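Local structure of DUTPase (4GV8) at residues B[35-40]-B[90-95]; B[3-8]-B[51-56]; B[16-21]-B[28-33]. The protein hydrolyses dUTP to dUMP and pyrophosphate as a magnesium-binding, trimeric jelly-roll dUTPase of a staphylococcal phage, and has a moonlighting role. All blocks are in the same frame, centred on the assembly; numbering follows the deposited sequence.

Contact 1. Residues B[35-40]-B[90-95]. With MG (magnesium ion), chain H.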
loop_
_atom_site.group_PDB
_atom_site.type_symbol
_atom_site.label_atom_id
_atom_site.label_comp_id
_atom_site.label_asym_id
_atom_site.label_seq_id
_atom_site.Cartn_x
_atom_site.Cartn_y
_atom_site.Cartn_z
ATOM N N VAL B 35 -1.261 13.499 18.702
ATOM C CA VAL B 35 -2.639 13.537 18.244
ATOM C C VAL B 35 -3.389 12.251 18.633
ATOM O O VAL B 35 -2.848 11.129 18.552
ATOM C CB VAL B 35 -2.717 13.849 16.718
ATOM C CG1 VAL B 35 -2.004 12.804 15.911
ATOM C CG2 VAL B 35 -4.163 13.999 16.231
ATOM N N VAL B 36 -4.624 12.452 19.119
ATOM C CA VAL B 36 -5.566 11.381 19.393
ATOM C C VAL B 36 -6.294 11.057 18.086
ATOM O O VAL B 36 -6.712 11.953 17.372
ATOM C CB VAL B 36 -6.575 11.784 20.515
ATOM C CG1 VAL B 36 -7.630 10.706 20.701
ATOM C CG2 VAL B 36 -5.811 11.985 21.819
ATOM N N LEU B 37 -6.394 9.778 17.766
ATOM C CA LEU B 37 -7.051 9.318 16.549
ATOM C C LEU B 37 -8.015 8.157 16.892
ATOM O O LEU B 37 -7.597 7.042 17.240
ATOM C CB LEU B 37 -5.987 8.908 15.511
ATOM C CG LEU B 37 -6.368 8.938 14.013
ATOM C CD1 LEU B 37 -6.746 10.377 13.589
ATOM C CD2 LEU B 37 -5.207 8.380 13.171
ATOM N N GLU B 38 -9.310 8.437 16.782
ATOM C CA GLU B 38 -10.345 7.497 17.190
ATOM C C GLU B 38 -10.766 6.645 15.983
ATOM O O GLU B 38 -10.433 6.973 14.841
ATOM C CB GLU B 38 -11.517 8.292 17.783
ATOM C CG GLU B 38 -11.089 9.194 18.946
ATOM C CD GLU B 38 -12.031 9.185 20.156
ATOM O OE1 GLU B 38 -13.139 8.611 20.065
ATOM O OE2 GLU B 38 -11.633 9.764 21.214
ATOM N N PRO B 39 -11.473 5.527 16.226
ATOM C CA PRO B 39 -11.855 4.655 15.110
ATOM C C PRO B 39 -12.475 5.397 13.943
ATOM O O PRO B 39 -13.353 6.293 14.105
ATOM C CB PRO B 39 -12.850 3.689 15.733
ATOM C CG PRO B 39 -12.461 3.635 17.186
ATOM C CD PRO B 39 -11.896 4.971 17.529
ATOM N N GLN B 40 -11.945 5.040 12.779
ATOM C CA GLN B 40 -12.357 5.524 11.481
ATOM C C GLN B 40 -11.826 6.925 11.134
ATOM O O GLN B 40 -12.060 7.379 10.021
ATOM C CB GLN B 40 -13.870 5.383 11.306
ATOM C CG GLN B 40 -14.319 3.939 11.163
ATOM C CD GLN B 40 -13.528 3.237 10.070
ATOM O OE1 GLN B 40 -13.696 3.536 8.897
ATOM N NE2 GLN B 40 -12.654 2.302 10.456
ATOM N N ILE B 90 2.732 12.121 7.154
ATOM C CA ILE B 90 2.327 10.719 7.256
ATOM C C ILE B 90 0.768 10.581 7.199
ATOM O O ILE B 90 0.046 11.007 8.115
ATOM C CB ILE B 90 2.869 10.084 8.554
ATOM C CG1 ILE B 90 4.425 10.012 8.542
ATOM C CG2 ILE B 90 2.293 8.670 8.751
ATOM C CD1 ILE B 90 5.099 9.720 9.894
ATOM N N ASN B 91 0.305 9.989 6.101
ATOM C CA ASN B 91 -1.087 9.830 5.710
ATOM C C ASN B 91 -1.685 8.585 6.392
ATOM O O ASN B 91 -1.477 7.463 5.922
ATOM C CB ASN B 91 -1.099 9.682 4.179
ATOM C CG ASN B 91 -2.477 9.840 3.537
ATOM O OD1 ASN B 91 -3.511 9.957 4.208
ATOM N ND2 ASN B 91 -2.486 9.833 2.193
ATOM N N ILE B 92 -2.445 8.810 7.473
ATOM C CA ILE B 92 -2.883 7.781 8.456
ATOM C C ILE B 92 -4.399 7.752 8.620
ATOM O O ILE B 92 -5.060 8.751 8.374
ATOM C CB ILE B 92 -2.126 7.948 9.791
ATOM C CG1 ILE B 92 -1.920 6.609 10.483
ATOM C CG2 ILE B 92 -2.738 8.989 10.744
ATOM C CD1 ILE B 92 -0.817 6.700 11.505
ATOM N N LYS B 93 -4.934 6.553 8.900
ATOM C CA LYS B 93 -6.305 6.291 9.279
ATOM C C LYS B 93 -6.271 5.298 10.462
ATOM O O LYS B 93 -5.466 4.348 10.478
ATOM C CB LYS B 93 -7.089 5.652 8.129
ATOM C CG LYS B 93 -8.502 5.260 8.538
ATOM C CD LYS B 93 -9.342 4.852 7.362
ATOM C CE LYS B 93 -10.760 4.521 7.796
ATOM N NZ LYS B 93 -11.612 3.841 6.780
ATOM N N ASN B 94 -7.135 5.501 11.446
ATOM C CA ASN B 94 -7.447 4.439 12.391
ATOM C C ASN B 94 -8.578 3.656 11.765
ATOM O O ASN B 94 -9.725 4.155 11.729
ATOM C CB ASN B 94 -7.829 5.040 13.745
ATOM C CG ASN B 94 -8.126 3.990 14.801
ATOM O OD1 ASN B 94 -8.229 2.827 14.467
ATOM N ND2 ASN B 94 -8.376 4.431 16.077
ATOM N N ASP B 95 -8.265 2.464 11.224
ATOM C CA ASP B 95 -9.287 1.639 10.550
ATOM C C ASP B 95 -10.064 0.651 11.485
ATOM O O ASP B 95 -10.801 -0.247 11.004
ATOM C CB ASP B 95 -8.724 0.886 9.332
ATOM C CG ASP B 95 -9.810 0.540 8.372
ATOM O OD1 ASP B 95 -10.807 1.311 8.352
ATOM O OD2 ASP B 95 -9.734 -0.466 7.668
HETATM MG MG MG H . -11.993 -0.436 6.697
HETATM O O HOH W 1 -13.727 1.315 7.104
HETATM O O HOH W 2 -12.619 -0.810 9.007
HETATM O O HOH W 3 -14.090 -1.871 6.386
#
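Q40 and D95 are the nearest residues across the two segments, CA to CA 5.0 Å, just past strands 35-37 and 90-94 of the dUTPase jelly roll, whose axes run 48° apart. A backbone bond from Q40 N to N94 O spans 2.6 Å. On the strands, L37 CD2 packs on I92 CG2 at 3.5 Å. N94 has CG anti to the backbone N (chi1 -178°), and its ND2 donates to L37 O over 3.0 Å. L37 O lies close to the plane of the N94 amide, whereas ND2 stands above the L37 carbonyl plane. ND2 also donates to G124 O and OD1 accepts from A96 N, so both ends of this buried amide are used. Q40 bends at chi2 (-52°) and offers both ends of its amide to the other segment. Its OE1 accepts from NZ of the extended K93, while NE2 donates to A96 O and, over 3.0 Å, to D95 OD1. K93 NZ salt-bridges its own D95 and also D95 OD2 of the second subunit; D95 OD2 in turn accepts from K93 NZ of the third subunit. The D95 carboxylates of all three subunits gather round one magnesium ion with three waters, OD2 of this chain lying 2.5 Å and OD1 2.7 Å from the metal. Q40 NE2 and K93 NZ, the latter at 3.1 Å, grip D95 OD1 from opposite faces of its carboxylate plane.

Contact 2. Residues B[3-8]-B[51-56]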
loop_
_atom_site.group_PDB
_atom_site.type_symbol
_atom_site.label_atom_id
_atom_site.label_comp_id
_atom_site.label_asym_id
_atom_site.label_seq_id
_atom_site.Cartn_x
_atom_site.Cartn_y
_atom_site.Cartn_z
ATOM N N ASN B 3 26.663 8.141 -1.117
ATOM C CA ASN B 3 26.446 9.590 -1.446
ATOM C C ASN B 3 25.832 10.203 -0.170
ATOM O O ASN B 3 25.829 9.554 0.877
ATOM C CB ASN B 3 25.506 9.680 -2.685
ATOM C CG ASN B 3 25.805 10.874 -3.614
ATOM O OD1 ASN B 3 26.841 10.916 -4.266
ATOM N ND2 ASN B 3 24.859 11.815 -3.716
ATOM N N THR B 4 25.322 11.436 -0.223
ATOM C CA THR B 4 24.614 12.019 0.937
ATOM C C THR B 4 23.164 12.516 0.591
ATOM O O THR B 4 22.877 12.971 -0.533
ATOM C CB THR B 4 25.433 13.160 1.619
ATOM O OG1 THR B 4 25.446 14.316 0.770
ATOM C CG2 THR B 4 26.867 12.713 1.937
ATOM N N LEU B 5 22.260 12.399 1.556
ATOM C CA LEU B 5 20.913 12.985 1.444
ATOM C C LEU B 5 20.759 14.168 2.427
ATOM O O LEU B 5 20.935 14.028 3.641
ATOM C CB LEU B 5 19.850 11.933 1.692
ATOM C CG LEU B 5 18.383 12.388 1.701
ATOM C CD1 LEU B 5 17.935 12.970 0.355
ATOM C CD2 LEU B 5 17.560 11.190 2.151
ATOM N N GLN B 6 20.462 15.348 1.881
ATOM C CA GLN B 6 20.187 16.511 2.721
ATOM C C GLN B 6 18.854 16.401 3.434
ATOM O O GLN B 6 17.818 16.084 2.806
ATOM C CB GLN B 6 20.177 17.787 1.889
ATOM C CG GLN B 6 21.522 18.145 1.289
ATOM C CD GLN B 6 21.406 19.435 0.505
ATOM O OE1 GLN B 6 21.722 20.512 1.004
ATOM N NE2 GLN B 6 20.895 19.336 -0.703
ATOM N N VAL B 7 18.881 16.688 4.733
ATOM C CA VAL B 7 17.696 16.723 5.578
ATOM C C VAL B 7 17.640 18.075 6.308
ATOM O O VAL B 7 18.625 18.514 6.903
ATOM C CB VAL B 7 17.724 15.564 6.615
ATOM C CG1 VAL B 7 16.459 15.566 7.468
ATOM C CG2 VAL B 7 17.963 14.209 5.930
ATOM N N ARG B 8 16.481 18.733 6.265
ATOM C CA ARG B 8 16.198 19.902 7.127
ATOM C C ARG B 8 15.215 19.525 8.220
ATOM O O ARG B 8 14.177 18.944 7.916
ATOM C CB ARG B 8 15.588 21.070 6.321
ATOM C CG ARG B 8 16.603 21.890 5.574
ATOM C CD ARG B 8 16.011 22.989 4.717
ATOM N NE ARG B 8 15.054 23.810 5.441
ATOM C CZ ARG B 8 13.820 24.081 5.017
ATOM N NH1 ARG B 8 13.343 23.632 3.832
ATOM N NH2 ARG B 8 13.047 24.808 5.776
ATOM N N VAL B 51 13.312 16.692 3.168
ATOM C CA VAL B 51 14.483 16.058 2.561
ATOM C C VAL B 51 14.596 16.647 1.144
ATOM O O VAL B 51 13.636 17.252 0.648
ATOM C CB VAL B 51 14.362 14.500 2.561
ATOM C CG1 VAL B 51 14.311 13.942 3.999
ATOM C CG2 VAL B 51 13.145 14.057 1.738
ATOM N N SER B 52 15.762 16.510 0.513
ATOM C CA SER B 52 15.946 16.821 -0.902
ATOM C C SER B 52 16.428 15.553 -1.632
ATOM O O SER B 52 17.638 15.283 -1.728
ATOM C CB SER B 52 16.952 17.952 -1.121
ATOM O OG SER B 52 16.918 18.387 -2.464
ATOM N N ILE B 53 15.464 14.780 -2.119
ATOM C CA ILE B 53 15.731 13.578 -2.917
ATOM C C ILE B 53 16.194 14.052 -4.295
ATOM O O ILE B 53 15.570 14.941 -4.934
ATOM C CB ILE B 53 14.462 12.683 -3.019
ATOM C CG1 ILE B 53 14.095 12.179 -1.598
ATOM C CG2 ILE B 53 14.632 11.485 -3.995
ATOM C CD1 ILE B 53 12.679 11.672 -1.471
ATOM N N PRO B 54 17.311 13.494 -4.762
ATOM C CA PRO B 54 17.711 13.926 -6.093
ATOM C C PRO B 54 16.795 13.358 -7.200
ATOM O O PRO B 54 16.133 12.311 -7.020
ATOM C CB PRO B 54 19.139 13.379 -6.231
ATOM C CG PRO B 54 19.531 12.919 -4.874
ATOM C CD PRO B 54 18.279 12.557 -4.173
ATOM N N GLU B 55 16.803 14.054 -8.333
ATOM C CA GLU B 55 16.124 13.617 -9.520
ATOM C C GLU B 55 16.592 12.191 -9.887
ATOM O O GLU B 55 17.757 11.836 -9.710
ATOM C CB GLU B 55 16.354 14.627 -10.657
ATOM C CG GLU B 55 15.339 14.437 -11.791
ATOM C CD GLU B 55 15.530 15.364 -12.992
ATOM O OE1 GLU B 55 16.380 16.308 -12.920
ATOM O OE2 GLU B 55 14.805 15.114 -13.997
ATOM N N GLY B 56 15.674 11.354 -10.338
ATOM C CA GLY B 56 16.028 9.976 -10.654
ATOM C C GLY B 56 15.861 8.981 -9.508
ATOM O O GLY B 56 16.276 7.819 -9.636
HETATM O O HOH W 4 19.905 16.050 -0.984
#
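L5 is the first residue of strand 4-8 to meet segment 51-56, and it does so with one methyl, while T4 to V7 also pair in parallel with a strand of the third subunit, carrying the sheet across the interface. L5 CG stands anti to the backbone N (chi1 176°), and CD1 lies beside the S52 carbonyl, 3.1 Å from S52 O, a tight fit. The same CD1 brushes I53 CG1 at 4.4 Å. Q6 comes next and carries the polar part of this antiparallel ribbon, two-stranded within the chain. Its O accepts from S52 N over 3.1 Å, with a fairly straight N-H...O angle of 153°, and also receives the CA-H of V51. A water joins Q6 N, from which it accepts at 3.0 Å, to S52 O, to which it donates. Q6 NE2 adds a weak bond to the same water, and Q6 OE1 accepts from E154 N of the third subunit. S52 turns its own hydroxyl to H85. V7 forms a non-hydrogen-bonded pair with V51, their CA atoms 4.5 Å apart. The two valines lie side by side, pointing the same way, and touch through V7 CG2 and V51 CG1 at 4.1 Å. R8 continues the ladder by backbone bonding to A50. The two segments are thus joined by one direct backbone bond, by a bridging water that uses Q6 N and S52 O, and by methyl contacts on the V7 and V51 side, which implies a pairing held partly through solvent, its N-terminal strand bonded to another chain as well.

Contact 3. Residues B[16-21]-B[28-33]. With DUP (2'-deoxyuridine 5'-alpha,beta-imido-triphosphate), chain L.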
loop_
_atom_site.group_PDB
_atom_site.type_symbol
_atom_site.label_atom_id
_atom_site.label_comp_id
_atom_site.label_asym_id
_atom_site.label_seq_id
_atom_site.Cartn_x
_atom_site.Cartn_y
_atom_site.Cartn_z
ATOM N N MET B 16 16.037 13.839 13.444
ATOM C CA MET B 16 16.734 13.261 12.312
ATOM C C MET B 16 16.212 11.838 12.089
ATOM O O MET B 16 16.181 11.035 13.029
ATOM C CB MET B 16 18.273 13.241 12.566
ATOM C CG MET B 16 18.966 14.518 12.142
ATOM S SD MET B 16 18.703 15.060 10.430
ATOM C CE MET B 16 19.993 14.137 9.580
ATOM N N PRO B 17 15.750 11.533 10.865
ATOM C CA PRO B 17 15.472 10.120 10.567
ATOM C C PRO B 17 16.662 9.200 10.879
ATOM O O PRO B 17 17.794 9.647 11.016
ATOM C CB PRO B 17 15.215 10.122 9.074
ATOM C CG PRO B 17 14.710 11.500 8.800
ATOM C CD PRO B 17 15.497 12.402 9.697
ATOM N N GLU B 18 16.389 7.912 10.970
ATOM C CA GLU B 18 17.314 6.978 11.607
ATOM C C GLU B 18 17.219 5.599 10.984
ATOM O O GLU B 18 16.143 5.004 10.943
ATOM C CB GLU B 18 16.900 6.858 13.064
ATOM C CG GLU B 18 18.012 6.759 14.072
ATOM C CD GLU B 18 17.432 6.569 15.459
ATOM O OE1 GLU B 18 16.389 5.870 15.593
ATOM O OE2 GLU B 18 18.009 7.130 16.412
ATOM N N ARG B 19 18.354 5.078 10.550
ATOM C CA ARG B 19 18.460 3.704 10.038
ATOM C C ARG B 19 18.804 2.726 11.121
ATOM O O ARG B 19 19.884 2.846 11.753
ATOM C CB ARG B 19 19.572 3.619 9.034
ATOM C CG ARG B 19 19.270 4.445 7.839
ATOM C CD ARG B 19 20.399 4.316 6.868
ATOM N NE ARG B 19 20.495 2.966 6.372
ATOM C CZ ARG B 19 21.521 2.522 5.651
ATOM N NH1 ARG B 19 22.545 3.327 5.328
ATOM N NH2 ARG B 19 21.531 1.255 5.252
ATOM N N ASN B 20 17.920 1.735 11.277
ATOM C CA ASN B 20 18.024 0.714 12.327
ATOM C C ASN B 20 19.382 -0.047 12.215
ATOM O O ASN B 20 20.184 -0.019 13.153
ATOM C CB ASN B 20 16.749 -0.179 12.287
ATOM C CG ASN B 20 16.678 -1.250 13.399
ATOM O OD1 ASN B 20 17.618 -1.462 14.165
ATOM N ND2 ASN B 20 15.535 -1.958 13.457
ATOM N N HIS B 21 19.677 -0.677 11.082
ATOM C CA HIS B 21 20.999 -1.306 10.909
ATOM C C HIS B 21 21.668 -0.710 9.701
ATOM O O HIS B 21 21.061 0.074 8.977
ATOM C CB HIS B 21 20.905 -2.833 10.735
ATOM C CG HIS B 21 20.237 -3.588 11.891
ATOM N ND1 HIS B 21 18.899 -3.836 11.932
ATOM C CD2 HIS B 21 20.785 -4.230 13.012
ATOM C CE1 HIS B 21 18.605 -4.554 13.036
ATOM N NE2 HIS B 21 19.756 -4.797 13.698
ATOM N N ASP B 28 13.895 5.368 9.570
ATOM C CA ASP B 28 12.761 5.523 10.436
ATOM C C ASP B 28 12.473 6.989 10.659
ATOM O O ASP B 28 13.354 7.820 10.786
ATOM C CB ASP B 28 12.968 4.759 11.729
ATOM C CG ASP B 28 12.850 3.250 11.536
ATOM O OD1 ASP B 28 11.954 2.776 10.772
ATOM O OD2 ASP B 28 13.624 2.539 12.187
ATOM N N ILE B 29 11.187 7.283 10.626
ATOM C CA ILE B 29 10.670 8.629 10.611
ATOM C C ILE B 29 9.809 8.788 11.871
ATOM O O ILE B 29 9.013 7.890 12.203
ATOM C CB ILE B 29 9.794 8.872 9.360
ATOM C CG1 ILE B 29 10.599 8.740 8.076
ATOM C CG2 ILE B 29 9.171 10.244 9.421
ATOM C CD1 ILE B 29 11.476 9.968 7.795
ATOM N N PHE B 30 9.941 9.962 12.515
ATOM C CA PHE B 30 9.315 10.247 13.809
ATOM C C PHE B 30 8.235 11.296 13.707
ATOM O O PHE B 30 8.349 12.242 12.943
ATOM C CB PHE B 30 10.362 10.668 14.861
ATOM C CG PHE B 30 11.499 9.701 15.011
ATOM C CD1 PHE B 30 11.481 8.744 15.999
ATOM C CD2 PHE B 30 12.593 9.767 14.156
ATOM C CE1 PHE B 30 12.507 7.847 16.132
ATOM C CE2 PHE B 30 13.629 8.852 14.268
ATOM C CZ PHE B 30 13.586 7.889 15.249
ATOM N N SER B 31 7.187 11.122 14.510
ATOM C CA SER B 31 6.125 12.104 14.602
ATOM C C SER B 31 6.630 13.396 15.290
ATOM O O SER B 31 7.320 13.327 16.287
ATOM C CB SER B 31 4.931 11.538 15.386
ATOM O OG SER B 31 3.881 12.482 15.421
ATOM N N ALA B 32 6.284 14.549 14.723
ATOM C CA ALA B 32 6.507 15.828 15.352
ATOM C C ALA B 32 5.243 16.275 16.085
ATOM O O ALA B 32 5.215 17.396 16.571
ATOM C CB ALA B 32 6.883 16.870 14.312
ATOM N N GLU B 33 4.211 15.420 16.133
ATOM C CA GLU B 33 2.935 15.788 16.769
ATOM C C GLU B 33 2.334 14.723 17.660
ATOM O O GLU B 33 2.558 13.503 17.462
ATOM C CB GLU B 33 1.875 16.361 15.774
ATOM C CG GLU B 33 1.322 15.471 14.687
ATOM C CD GLU B 33 0.200 16.140 13.868
ATOM O OE1 GLU B 33 -1.010 16.045 14.265
ATOM O OE2 GLU B 33 0.516 16.732 12.796
HETATM O O4 DUP L . 4.975 -7.659 6.070
HETATM C C4 DUP L . 6.212 -7.898 6.527
HETATM C C5 DUP L . 7.071 -6.856 6.857
HETATM C C6 DUP L . 8.356 -7.136 7.350
HETATM N N3 DUP L . 6.640 -9.159 6.677
HETATM C C2 DUP L . 7.892 -9.415 7.192
HETATM O O2 DUP L . 8.276 -10.716 7.326
HETATM N N1 DUP L . 8.740 -8.411 7.547
HETATM C "C1'" DUP L . 10.077 -8.689 8.107
HETATM C "C2'" DUP L . 11.149 -8.369 7.089
HETATM C "C3'" DUP L . 11.735 -7.048 7.558
HETATM O "O3'" DUP L . 13.115 -6.981 7.183
HETATM O "O4'" DUP L . 10.263 -7.850 9.273
HETATM C "C4'" DUP L . 11.444 -7.025 9.080
HETATM C "C5'" DUP L . 11.227 -5.640 9.683
HETATM O "O5'" DUP L . 10.394 -4.780 8.880
HETATM P PA DUP L . 10.098 -3.284 9.437
HETATM O O1A DUP L . 8.965 -2.784 8.567
HETATM O O2A DUP L . 11.333 -2.455 9.563
HETATM N N3A DUP L . 9.451 -3.619 10.960
HETATM P PB DUP L . 9.739 -2.805 12.415
HETATM O O1B DUP L . 10.376 -1.470 12.045
HETATM O O2B DUP L . 8.428 -2.748 13.185
HETATM O O3B DUP L . 10.837 -3.744 13.197
HETATM P PG DUP L . 12.500 -3.755 13.187
HETATM O O2G DUP L . 13.043 -2.820 12.097
HETATM O O1G DUP L . 12.629 -3.162 14.532
HETATM O O3G DUP L . 12.770 -5.219 13.028
HETATM O O HOH W 5 13.081 -0.052 12.481
HETATM O O HOH W 6 15.007 1.331 9.730
#
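The beta hairpin of strands 18-19 and 26-30, which brings N20 to the substrate analogue, is closed by the antiparallel hydrogen-bonded pair E18 and D28. E18 N donates to D28 O over 3.0 Å, and D28 N returns a bond of 2.7 Å to E18 O. Next to the pair, the P17 ring lies side by side with I29, CG to CD1 3.7 Å. The E18 carboxylate meets the F30 ring at its edge: OE1 lies in the ring plane 3.5 Å from CZ, with the two planes 81° apart. R15 serves both residues, by a salt bridge to E18 OE2 and a cation-pi contact with F30. The hairpin forms one border of the main jelly-roll sheet within the chain, I29 bonding through its backbone to L134 and A135 of strand 133-141. Beyond the pair, N20 has CG anti to the backbone N (chi1 -176°), and its ND2 donates to O2G of the gamma-phosphate at 3.0 Å. The nucleotide is shared between subunits, since S65, G66 and R64 of this chain and D81 and G89 of the third subunit also bond to it. A water links N20 to D28, accepting from N20 ND2 and donating to D28 OD2 over 2.7 Å.

From the N terminus, strand 4-9 opens contact 2, which waits for residues 51-56 to close. Contact 3 nests inside that loop, a short hairpin between 16-21 and 28-33. The chain then enters 35-40 and opens contact 1 before contact 2 has closed, so these two cross; contact 1 closes only at 90-95, in series after contact 3. M16 SD packs on V7 CG1 at 3.8 Å, tying the hairpin to the N-terminal ribbon, and I29 CG2 meets I90 CD1 within the core. Contacts 2 and 3 both border the third subunit, and contact 1, across the chain's centre from either, meets both other subunits at the metal.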